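Side-chain contacts in Udp-n-acetylglucosamine pyrophosphorylase (Trypanosoma brucei, PDB 4BQH), which probably catalyses the transfer of a uridylyl group from UTP to N-acetyl-alpha-D-glucosamine 1-phosphate, giving UDP-N-acetylglucosamine and diphosphate: residues Gln159-Ala162 and Glu163-Ser166; Ser457-Thr460 and Arg461-Ile464; Leu519-Val522 and Ile523-Leu526. One frame throughout, in Å; residues are numbered along the deposited sequence.

All three contacts are single stretches of helix in which side chains three or four residues apart meet, and they follow one another in the chain. Contact 1 stands apart: its centre is about 23 Å from that of contact 2 and about 27 Å from that of contact 3, with nearest atoms about 10 and 16 Å away. Contacts 2 and 3 have centres about 15 Å apart and touch through Leu463, whose CD2 is 3.9 Å from Val522 CG1 and whose CD1 is 3.9 Å from Leu519 CD2. The inhibitor pocket draws on residues between 48 and 401, so contacts 2 and 3, which lie later in the chain, contribute none of its residues.

Contact 1: Gln159-Ala162 and Glu163-Ser166; sequences QEIA and ESIS
Ile161 O takes two donors from the next turn of the helix, one from the backbone and one from a side chain. The backbone N of Ile165 makes the ordinary helical bond to Ile161 O at 3.0 Å. The hydroxyl OG of Ser164 comes in the carbonyl plane on a lone pair, 2.8 Å from Ile161 O with a C=O...OG angle of 124°. That reach follows from the first torsion of Ser164, chi1 84°, which sets OG between its own backbone N and carbonyl carbon and turns it back along the helix. The side chains of Ile161 and Ile165 meet at an angle one turn apart, CG2 of Ile161 lying 3.9 Å from CD1 of Ile165.

On another side of the helix, Glu163 folds back over the carbonyl of Gln159. Its CG is 3.4 Å from Gln159 O, while Glu163 N donates to that same oxygen at 3.1 Å. With CG anti to the carbonyl carbon (chi1 -76°) and the chain extended beyond, the carboxylate is carried back alongside the preceding turn. There OE2 accepts from Ala172 N, and Lys171 and Arg173 make long, weak ion pairs with the carboxylate; these positive neighbours would be expected to favour its ionised form. Gln159 OE1 is likewise held from outside, by Val174 N and Gln204 NE2.

In the second shell stands helix 95-110, whose Tyr106 touches Ile161, Ala162 and Ile165. At the end of the helix Ser166 N still donates to Ala162 O at 3.0 Å, and Ser166 OG bonds to Ser168 N just beyond. These are the C-terminal turns of helix 147-166, with one side against helix 95-110 and polar side chains tied to the chain leading into strand 175-180 of the central sheet in this GT-A nucleotidyltransferase.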
loop_
_atom_site.group_PDB
_atom_site.type_symbol
_atom_site.label_atom_id
_atom_site.label_comp_id
_atom_site.label_asym_id
_atom_site.label_seq_id
_atom_site.Cartn_x
_atom_site.Cartn_y
_atom_site.Cartn_z
ATOM N N GLN A 159 -16.350 -2.183 7.983
ATOM C CA GLN A 159 -16.649 -2.796 9.301
ATOM C C GLN A 159 -18.150 -2.795 9.541
ATOM O O GLN A 159 -18.736 -3.799 9.976
ATOM C CB GLN A 159 -15.949 -2.018 10.429
ATOM C CG GLN A 159 -14.453 -2.321 10.562
ATOM C CD GLN A 159 -13.760 -1.460 11.602
ATOM O OE1 GLN A 159 -12.600 -1.692 11.947
ATOM N NE2 GLN A 159 -14.487 -0.472 12.147
ATOM N N GLU A 160 -18.776 -1.664 9.236
ATOM C CA GLU A 160 -20.239 -1.514 9.374
ATOM C C GLU A 160 -21.010 -2.490 8.485
ATOM O O GLU A 160 -21.995 -3.093 8.946
ATOM C CB GLU A 160 -20.618 -0.050 9.089
ATOM C CG GLU A 160 -22.089 0.296 9.241
ATOM C CD GLU A 160 -22.393 1.723 8.805
ATOM O OE1 GLU A 160 -21.517 2.389 8.187
ATOM O OE2 GLU A 160 -23.512 2.187 9.098
ATOM N N ILE A 161 -20.579 -2.670 7.229
ATOM C CA ILE A 161 -21.246 -3.633 6.338
ATOM C C ILE A 161 -21.070 -5.074 6.846
ATOM O O ILE A 161 -22.040 -5.843 6.872
ATOM C CB ILE A 161 -20.777 -3.506 4.856
ATOM C CG1 ILE A 161 -21.121 -2.111 4.286
ATOM C CG2 ILE A 161 -21.436 -4.576 3.992
ATOM C CD1 ILE A 161 -20.402 -1.801 2.979
ATOM N N ALA A 162 -19.850 -5.427 7.274
ATOM C CA ALA A 162 -19.590 -6.757 7.830
ATOM C C ALA A 162 -20.571 -7.052 8.991
ATOM O O ALA A 162 -21.145 -8.156 9.059
ATOM C CB ALA A 162 -18.136 -6.868 8.298
ATOM N N GLU A 163 -20.792 -6.054 9.853
ATOM C CA GLU A 163 -21.693 -6.190 11.018
ATOM C C GLU A 163 -23.153 -6.352 10.590
ATOM O O GLU A 163 -23.922 -7.135 11.191
ATOM C CB GLU A 163 -21.548 -4.976 11.953
ATOM C CG GLU A 163 -20.288 -4.984 12.793
ATOM C CD GLU A 163 -19.884 -3.608 13.319
ATOM O OE1 GLU A 163 -20.649 -2.628 13.164
ATOM O OE2 GLU A 163 -18.798 -3.494 13.908
ATOM N N SER A 164 -23.545 -5.606 9.563
ATOM C CA SER A 164 -24.904 -5.684 9.027
ATOM C C SER A 164 -25.208 -7.070 8.449
ATOM O O SER A 164 -26.339 -7.552 8.547
ATOM C CB SER A 164 -25.146 -4.594 7.967
ATOM O OG SER A 164 -24.670 -5.029 6.694
ATOM N N ILE A 165 -24.202 -7.710 7.849
ATOM C CA ILE A 165 -24.359 -9.039 7.269
ATOM C C ILE A 165 -24.386 -10.125 8.353
ATOM O O ILE A 165 -25.199 -11.048 8.284
ATOM C CB ILE A 165 -23.236 -9.362 6.261
ATOM C CG1 ILE A 165 -23.354 -8.462 5.021
ATOM C CG2 ILE A 165 -23.293 -10.831 5.846
ATOM C CD1 ILE A 165 -22.070 -8.416 4.207
ATOM N N SER A 166 -23.505 -10.014 9.342
ATOM C CA SER A 166 -23.388 -11.072 10.356
ATOM C C SER A 166 -24.536 -11.093 11.371
ATOM O O SER A 166 -24.922 -12.166 11.842
ATOM C CB SER A 166 -22.082 -10.954 11.105
ATOM O OG SER A 166 -22.077 -9.809 11.916
#

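Contact 2: Ser457-Thr460 and Arg461-Ile464; sequences SQHT and RWLI
Gln458 and Trp462 meet one turn apart on helix 448-471, a long alpha-helix of this UDPGP-family enzyme that packs against strand 501-504 and helices 485-497 and 519-528. Gln458 is fully extended, with CG anti to the backbone N (chi1 -176°), and its amide crosses obliquely just outside the CZ2 rim of the indole. Its CD and NE2 each stand 3.6 Å from Trp462 CZ2. Gln458 O lies over one face of the indole, toward the rim, while also accepting from the backbone N of Trp462 at 3.1 Å.

The side chains of His459 and Trp462 run side by side, and CD2 of His459 sits over one face of the indole, toward the rim. The centroids of the imidazole and the six-membered ring are 4.9 Å apart and the planes 34° from parallel, an oblique pairing in which His459 CD2 is 3.5 Å from Trp462 CZ3. This CD2 and Gln458 O occupy the same face of the tryptophan. Ile504 of strand 501-504 touches both side chains.

Arg461 turns back over the preceding turn. A bend at its third torsion, chi3 -61°, lays one guanidinium face across the backbone of Ser457 and Gln458, with NH2 3.3 Å from Gln458 CA. Ser457 O lies over this same face, but its bond is to the backbone N of Arg461; the guanidinium instead uses NH2 for a salt bridge with Asp432.

Thr460 and Ile464 run side by side toward helix 485-497, where Met495 touches both, and the methyl CG2 of Thr460 meets CD1 of Ile464. Thr460 OG1 is bonded to Leu456 O and to Ala502 N. One water closes the polar side of the Gln458-Trp462 pair, lying in plane at the indole edge and accepting from Gln458 NE2 at 2.9 Å and from Trp462 NE1 at 2.8 Å.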
loop_
_atom_site.group_PDB
_atom_site.type_symbol
_atom_site.label_atom_id
_atom_site.label_comp_id
_atom_site.label_asym_id
_atom_site.label_seq_id
_atom_site.Cartn_x
_atom_site.Cartn_y
_atom_site.Cartn_z
ATOM N N SER A 457 -15.690 10.005 -11.485
ATOM C CA SER A 457 -16.230 9.148 -12.523
ATOM C C SER A 457 -16.787 7.841 -11.991
ATOM O O SER A 457 -17.801 7.330 -12.491
ATOM C CB SER A 457 -15.176 8.860 -13.595
ATOM O OG SER A 457 -15.058 10.007 -14.410
ATOM N N GLN A 458 -16.129 7.311 -10.971
ATOM C CA GLN A 458 -16.569 6.082 -10.340
ATOM C C GLN A 458 -17.871 6.306 -9.561
ATOM O O GLN A 458 -18.812 5.525 -9.683
ATOM C CB GLN A 458 -15.493 5.582 -9.376
ATOM C CG GLN A 458 -15.889 4.249 -8.784
ATOM C CD GLN A 458 -14.870 3.713 -7.807
ATOM O OE1 GLN A 458 -14.217 4.467 -7.073
ATOM N NE2 GLN A 458 -14.752 2.409 -7.774
ATOM N N HIS A 459 -17.911 7.375 -8.771
ATOM C CA HIS A 459 -19.124 7.670 -7.976
ATOM C C HIS A 459 -20.311 7.960 -8.857
ATOM O O HIS A 459 -21.452 7.615 -8.525
ATOM C CB HIS A 459 -18.857 8.806 -7.005
ATOM C CG HIS A 459 -17.835 8.455 -5.961
ATOM N ND1 HIS A 459 -17.306 9.362 -5.133
ATOM C CD2 HIS A 459 -17.184 7.245 -5.694
ATOM C CE1 HIS A 459 -16.422 8.755 -4.328
ATOM N NE2 HIS A 459 -16.334 7.465 -4.693
ATOM N N THR A 460 -20.045 8.594 -9.994
ATOM C CA THR A 460 -21.071 8.891 -10.983
ATOM C C THR A 460 -21.667 7.618 -11.528
ATOM O O THR A 460 -22.874 7.525 -11.690
ATOM C CB THR A 460 -20.530 9.767 -12.133
ATOM O OG1 THR A 460 -20.010 10.985 -11.590
ATOM C CG2 THR A 460 -21.631 10.109 -13.128
ATOM N N ARG A 461 -20.824 6.624 -11.815
ATOM C CA ARG A 461 -21.334 5.344 -12.242
ATOM C C ARG A 461 -22.206 4.713 -11.157
ATOM O O ARG A 461 -23.244 4.138 -11.467
ATOM C CB ARG A 461 -20.198 4.377 -12.633
ATOM C CG ARG A 461 -19.568 4.700 -13.986
ATOM C CD ARG A 461 -18.482 3.696 -14.401
ATOM N NE ARG A 461 -17.328 3.626 -13.484
ATOM C CZ ARG A 461 -16.221 4.361 -13.594
ATOM N NH1 ARG A 461 -16.104 5.247 -14.574
ATOM N NH2 ARG A 461 -15.224 4.207 -12.734
ATOM N N TRP A 462 -21.793 4.815 -9.891
ATOM C CA TRP A 462 -22.564 4.171 -8.834
ATOM C C TRP A 462 -23.929 4.786 -8.720
ATOM O O TRP A 462 -24.937 4.080 -8.547
ATOM C CB TRP A 462 -21.910 4.311 -7.480
ATOM C CG TRP A 462 -20.611 3.615 -7.304
ATOM C CD1 TRP A 462 -20.037 2.636 -8.114
ATOM C CD2 TRP A 462 -19.713 3.766 -6.177
ATOM N NE1 TRP A 462 -18.825 2.237 -7.593
ATOM C CE2 TRP A 462 -18.588 2.862 -6.421
ATOM C CE3 TRP A 462 -19.722 4.545 -5.019
ATOM C CZ2 TRP A 462 -17.534 2.761 -5.537
ATOM C CZ3 TRP A 462 -18.643 4.449 -4.141
ATOM C CH2 TRP A 462 -17.564 3.578 -4.408
ATOM N N LEU A 463 -23.970 6.115 -8.801
ATOM C CA LEU A 463 -25.241 6.829 -8.639
ATOM C C LEU A 463 -26.200 6.553 -9.800
ATOM O O LEU A 463 -27.397 6.323 -9.568
ATOM C CB LEU A 463 -24.979 8.331 -8.478
ATOM C CG LEU A 463 -26.240 9.177 -8.261
ATOM C CD1 LEU A 463 -27.034 8.654 -7.064
ATOM C CD2 LEU A 463 -25.842 10.639 -8.062
ATOM N N ILE A 464 -25.678 6.544 -11.033
ATOM C CA ILE A 464 -26.491 6.208 -12.227
ATOM C C ILE A 464 -27.069 4.799 -12.094
ATOM O O ILE A 464 -28.261 4.594 -12.314
ATOM C CB ILE A 464 -25.722 6.392 -13.550
ATOM C CG1 ILE A 464 -25.494 7.873 -13.789
ATOM C CG2 ILE A 464 -26.496 5.824 -14.755
ATOM C CD1 ILE A 464 -24.522 8.180 -14.899
HETATM O O HOH W 1 -16.818 0.582 -8.729
#

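Contact 3: Leu519-Val522 and Ile523-Leu526; sequences LPRV and IHQL
Helix 519-528, the helix of a beta-alpha-beta unit between strands 501-504 and 533-536, brings Arg521 over Gln525 on its outer side. The guanidinium and the amide are stacked, their planes only 19° apart, although the two side chains cross at about a right angle. The methylene CG of Gln525 covers one guanidinium face, 3.3 Å above the plane and offset toward its rim. The nearest nitrogen is Arg521 NH2, at 3.4 Å from Gln525 CG.

Two torsions of Arg521 account for this position. CG is anti to the backbone N, and a bend at the second torsion, chi2 81°, then turns the rest of the chain along the helix toward the following turn. His524 meets the same group at its edge rather than over its face: ND1 lies in the guanidinium plane, 3.4 Å from Arg521 NH1, with the imidazole plane turned 48° from it.

The apolar side faces strand 533-536 of the unit and helices 448-471 and 485-497. Val522 and Leu526 lie alongside each other, pointing the same way, with CG1 of Val522 3.8 Å from CD1 of Leu526. From here Val522 touches Ile534 and Ile536 on strand 533-536, whereas Leu526 meets Ala491 and Met495 of helix 485-497. Ile523 reaches back over the carbonyl of Leu519, its CG1 3.3 Å from Leu519 O, and touches that helix as well as Leu467 of helix 448-471.

Backbone bonds fix the spacing of these pairs. Ile523 N donates to Leu519 O at 2.8 Å in the first turn. Leu526 N donates to Val522 O at 2.9 Å, and Gln525 N to Arg521 O at 3.0 Å.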
loop_
_atom_site.group_PDB
_atom_site.type_symbol
_atom_site.label_atom_id
_atom_site.label_comp_id
_atom_site.label_asym_id
_atom_site.label_seq_id
_atom_site.Cartn_x
_atom_site.Cartn_y
_atom_site.Cartn_z
ATOM N N LEU A 519 -31.611 8.775 -2.544
ATOM C CA LEU A 519 -32.202 9.071 -3.829
ATOM C C LEU A 519 -33.282 10.168 -3.804
ATOM O O LEU A 519 -33.368 10.935 -4.778
ATOM C CB LEU A 519 -32.716 7.811 -4.514
ATOM C CG LEU A 519 -31.685 6.769 -4.989
ATOM C CD1 LEU A 519 -32.349 5.740 -5.889
ATOM C CD2 LEU A 519 -30.497 7.423 -5.694
ATOM N N PRO A 520 -34.092 10.262 -2.715
ATOM C CA PRO A 520 -35.076 11.357 -2.762
ATOM C C PRO A 520 -34.403 12.715 -2.946
ATOM O O PRO A 520 -34.842 13.477 -3.795
ATOM C CB PRO A 520 -35.770 11.274 -1.394
ATOM C CG PRO A 520 -35.706 9.814 -1.050
ATOM C CD PRO A 520 -34.336 9.370 -1.555
ATOM N N ARG A 521 -33.339 12.976 -2.190
ATOM C CA ARG A 521 -32.629 14.249 -2.233
ATOM C C ARG A 521 -31.922 14.454 -3.582
ATOM O O ARG A 521 -31.958 15.543 -4.158
ATOM C CB ARG A 521 -31.642 14.339 -1.067
ATOM C CG ARG A 521 -30.679 15.518 -1.102
ATOM C CD ARG A 521 -31.318 16.800 -0.592
ATOM N NE ARG A 521 -30.567 17.978 -1.031
ATOM C CZ ARG A 521 -31.053 18.928 -1.820
ATOM N NH1 ARG A 521 -32.307 18.866 -2.255
ATOM N NH2 ARG A 521 -30.282 19.955 -2.163
ATOM N N VAL A 522 -31.265 13.402 -4.062
ATOM C CA VAL A 522 -30.582 13.425 -5.372
ATOM C C VAL A 522 -31.560 13.732 -6.498
ATOM O O VAL A 522 -31.325 14.637 -7.325
ATOM C CB VAL A 522 -29.892 12.063 -5.643
ATOM C CG1 VAL A 522 -29.409 11.957 -7.099
ATOM C CG2 VAL A 522 -28.768 11.860 -4.640
ATOM N N ILE A 523 -32.675 13.010 -6.525
ATOM C CA ILE A 523 -33.687 13.223 -7.540
ATOM C C ILE A 523 -34.247 14.659 -7.509
ATOM O O ILE A 523 -34.399 15.267 -8.566
ATOM C CB ILE A 523 -34.811 12.160 -7.466
ATOM C CG1 ILE A 523 -34.264 10.835 -7.996
ATOM C CG2 ILE A 523 -36.033 12.578 -8.278
ATOM C CD1 ILE A 523 -35.186 9.656 -7.777
ATOM N N HIS A 524 -34.493 15.181 -6.310
ATOM C CA HIS A 524 -34.997 16.558 -6.128
ATOM C C HIS A 524 -34.010 17.531 -6.743
ATOM O O HIS A 524 -34.394 18.410 -7.510
ATOM C CB HIS A 524 -35.192 16.837 -4.647
ATOM C CG HIS A 524 -35.872 18.156 -4.345
ATOM N ND1 HIS A 524 -35.189 19.270 -4.006
ATOM C CD2 HIS A 524 -37.217 18.501 -4.328
ATOM C CE1 HIS A 524 -36.057 20.277 -3.791
ATOM N NE2 HIS A 524 -37.293 19.808 -4.002
ATOM N N GLN A 525 -32.724 17.371 -6.441
ATOM C CA GLN A 525 -31.686 18.262 -7.014
ATOM C C GLN A 525 -31.634 18.195 -8.521
ATOM O O GLN A 525 -31.521 19.234 -9.175
ATOM C CB GLN A 525 -30.305 17.865 -6.518
ATOM C CG GLN A 525 -30.054 18.180 -5.063
ATOM C CD GLN A 525 -28.735 17.595 -4.602
ATOM O OE1 GLN A 525 -28.641 16.393 -4.305
ATOM N NE2 GLN A 525 -27.709 18.437 -4.552
ATOM N N LEU A 526 -31.669 16.975 -9.065
ATOM C CA LEU A 526 -31.551 16.756 -10.501
ATOM C C LEU A 526 -32.716 17.358 -11.273
ATOM O O LEU A 526 -32.516 17.934 -12.353
ATOM C CB LEU A 526 -31.364 15.279 -10.858
ATOM C CG LEU A 526 -30.030 14.672 -10.419
ATOM C CD1 LEU A 526 -30.076 13.171 -10.666
ATOM C CD2 LEU A 526 -28.848 15.299 -11.156
#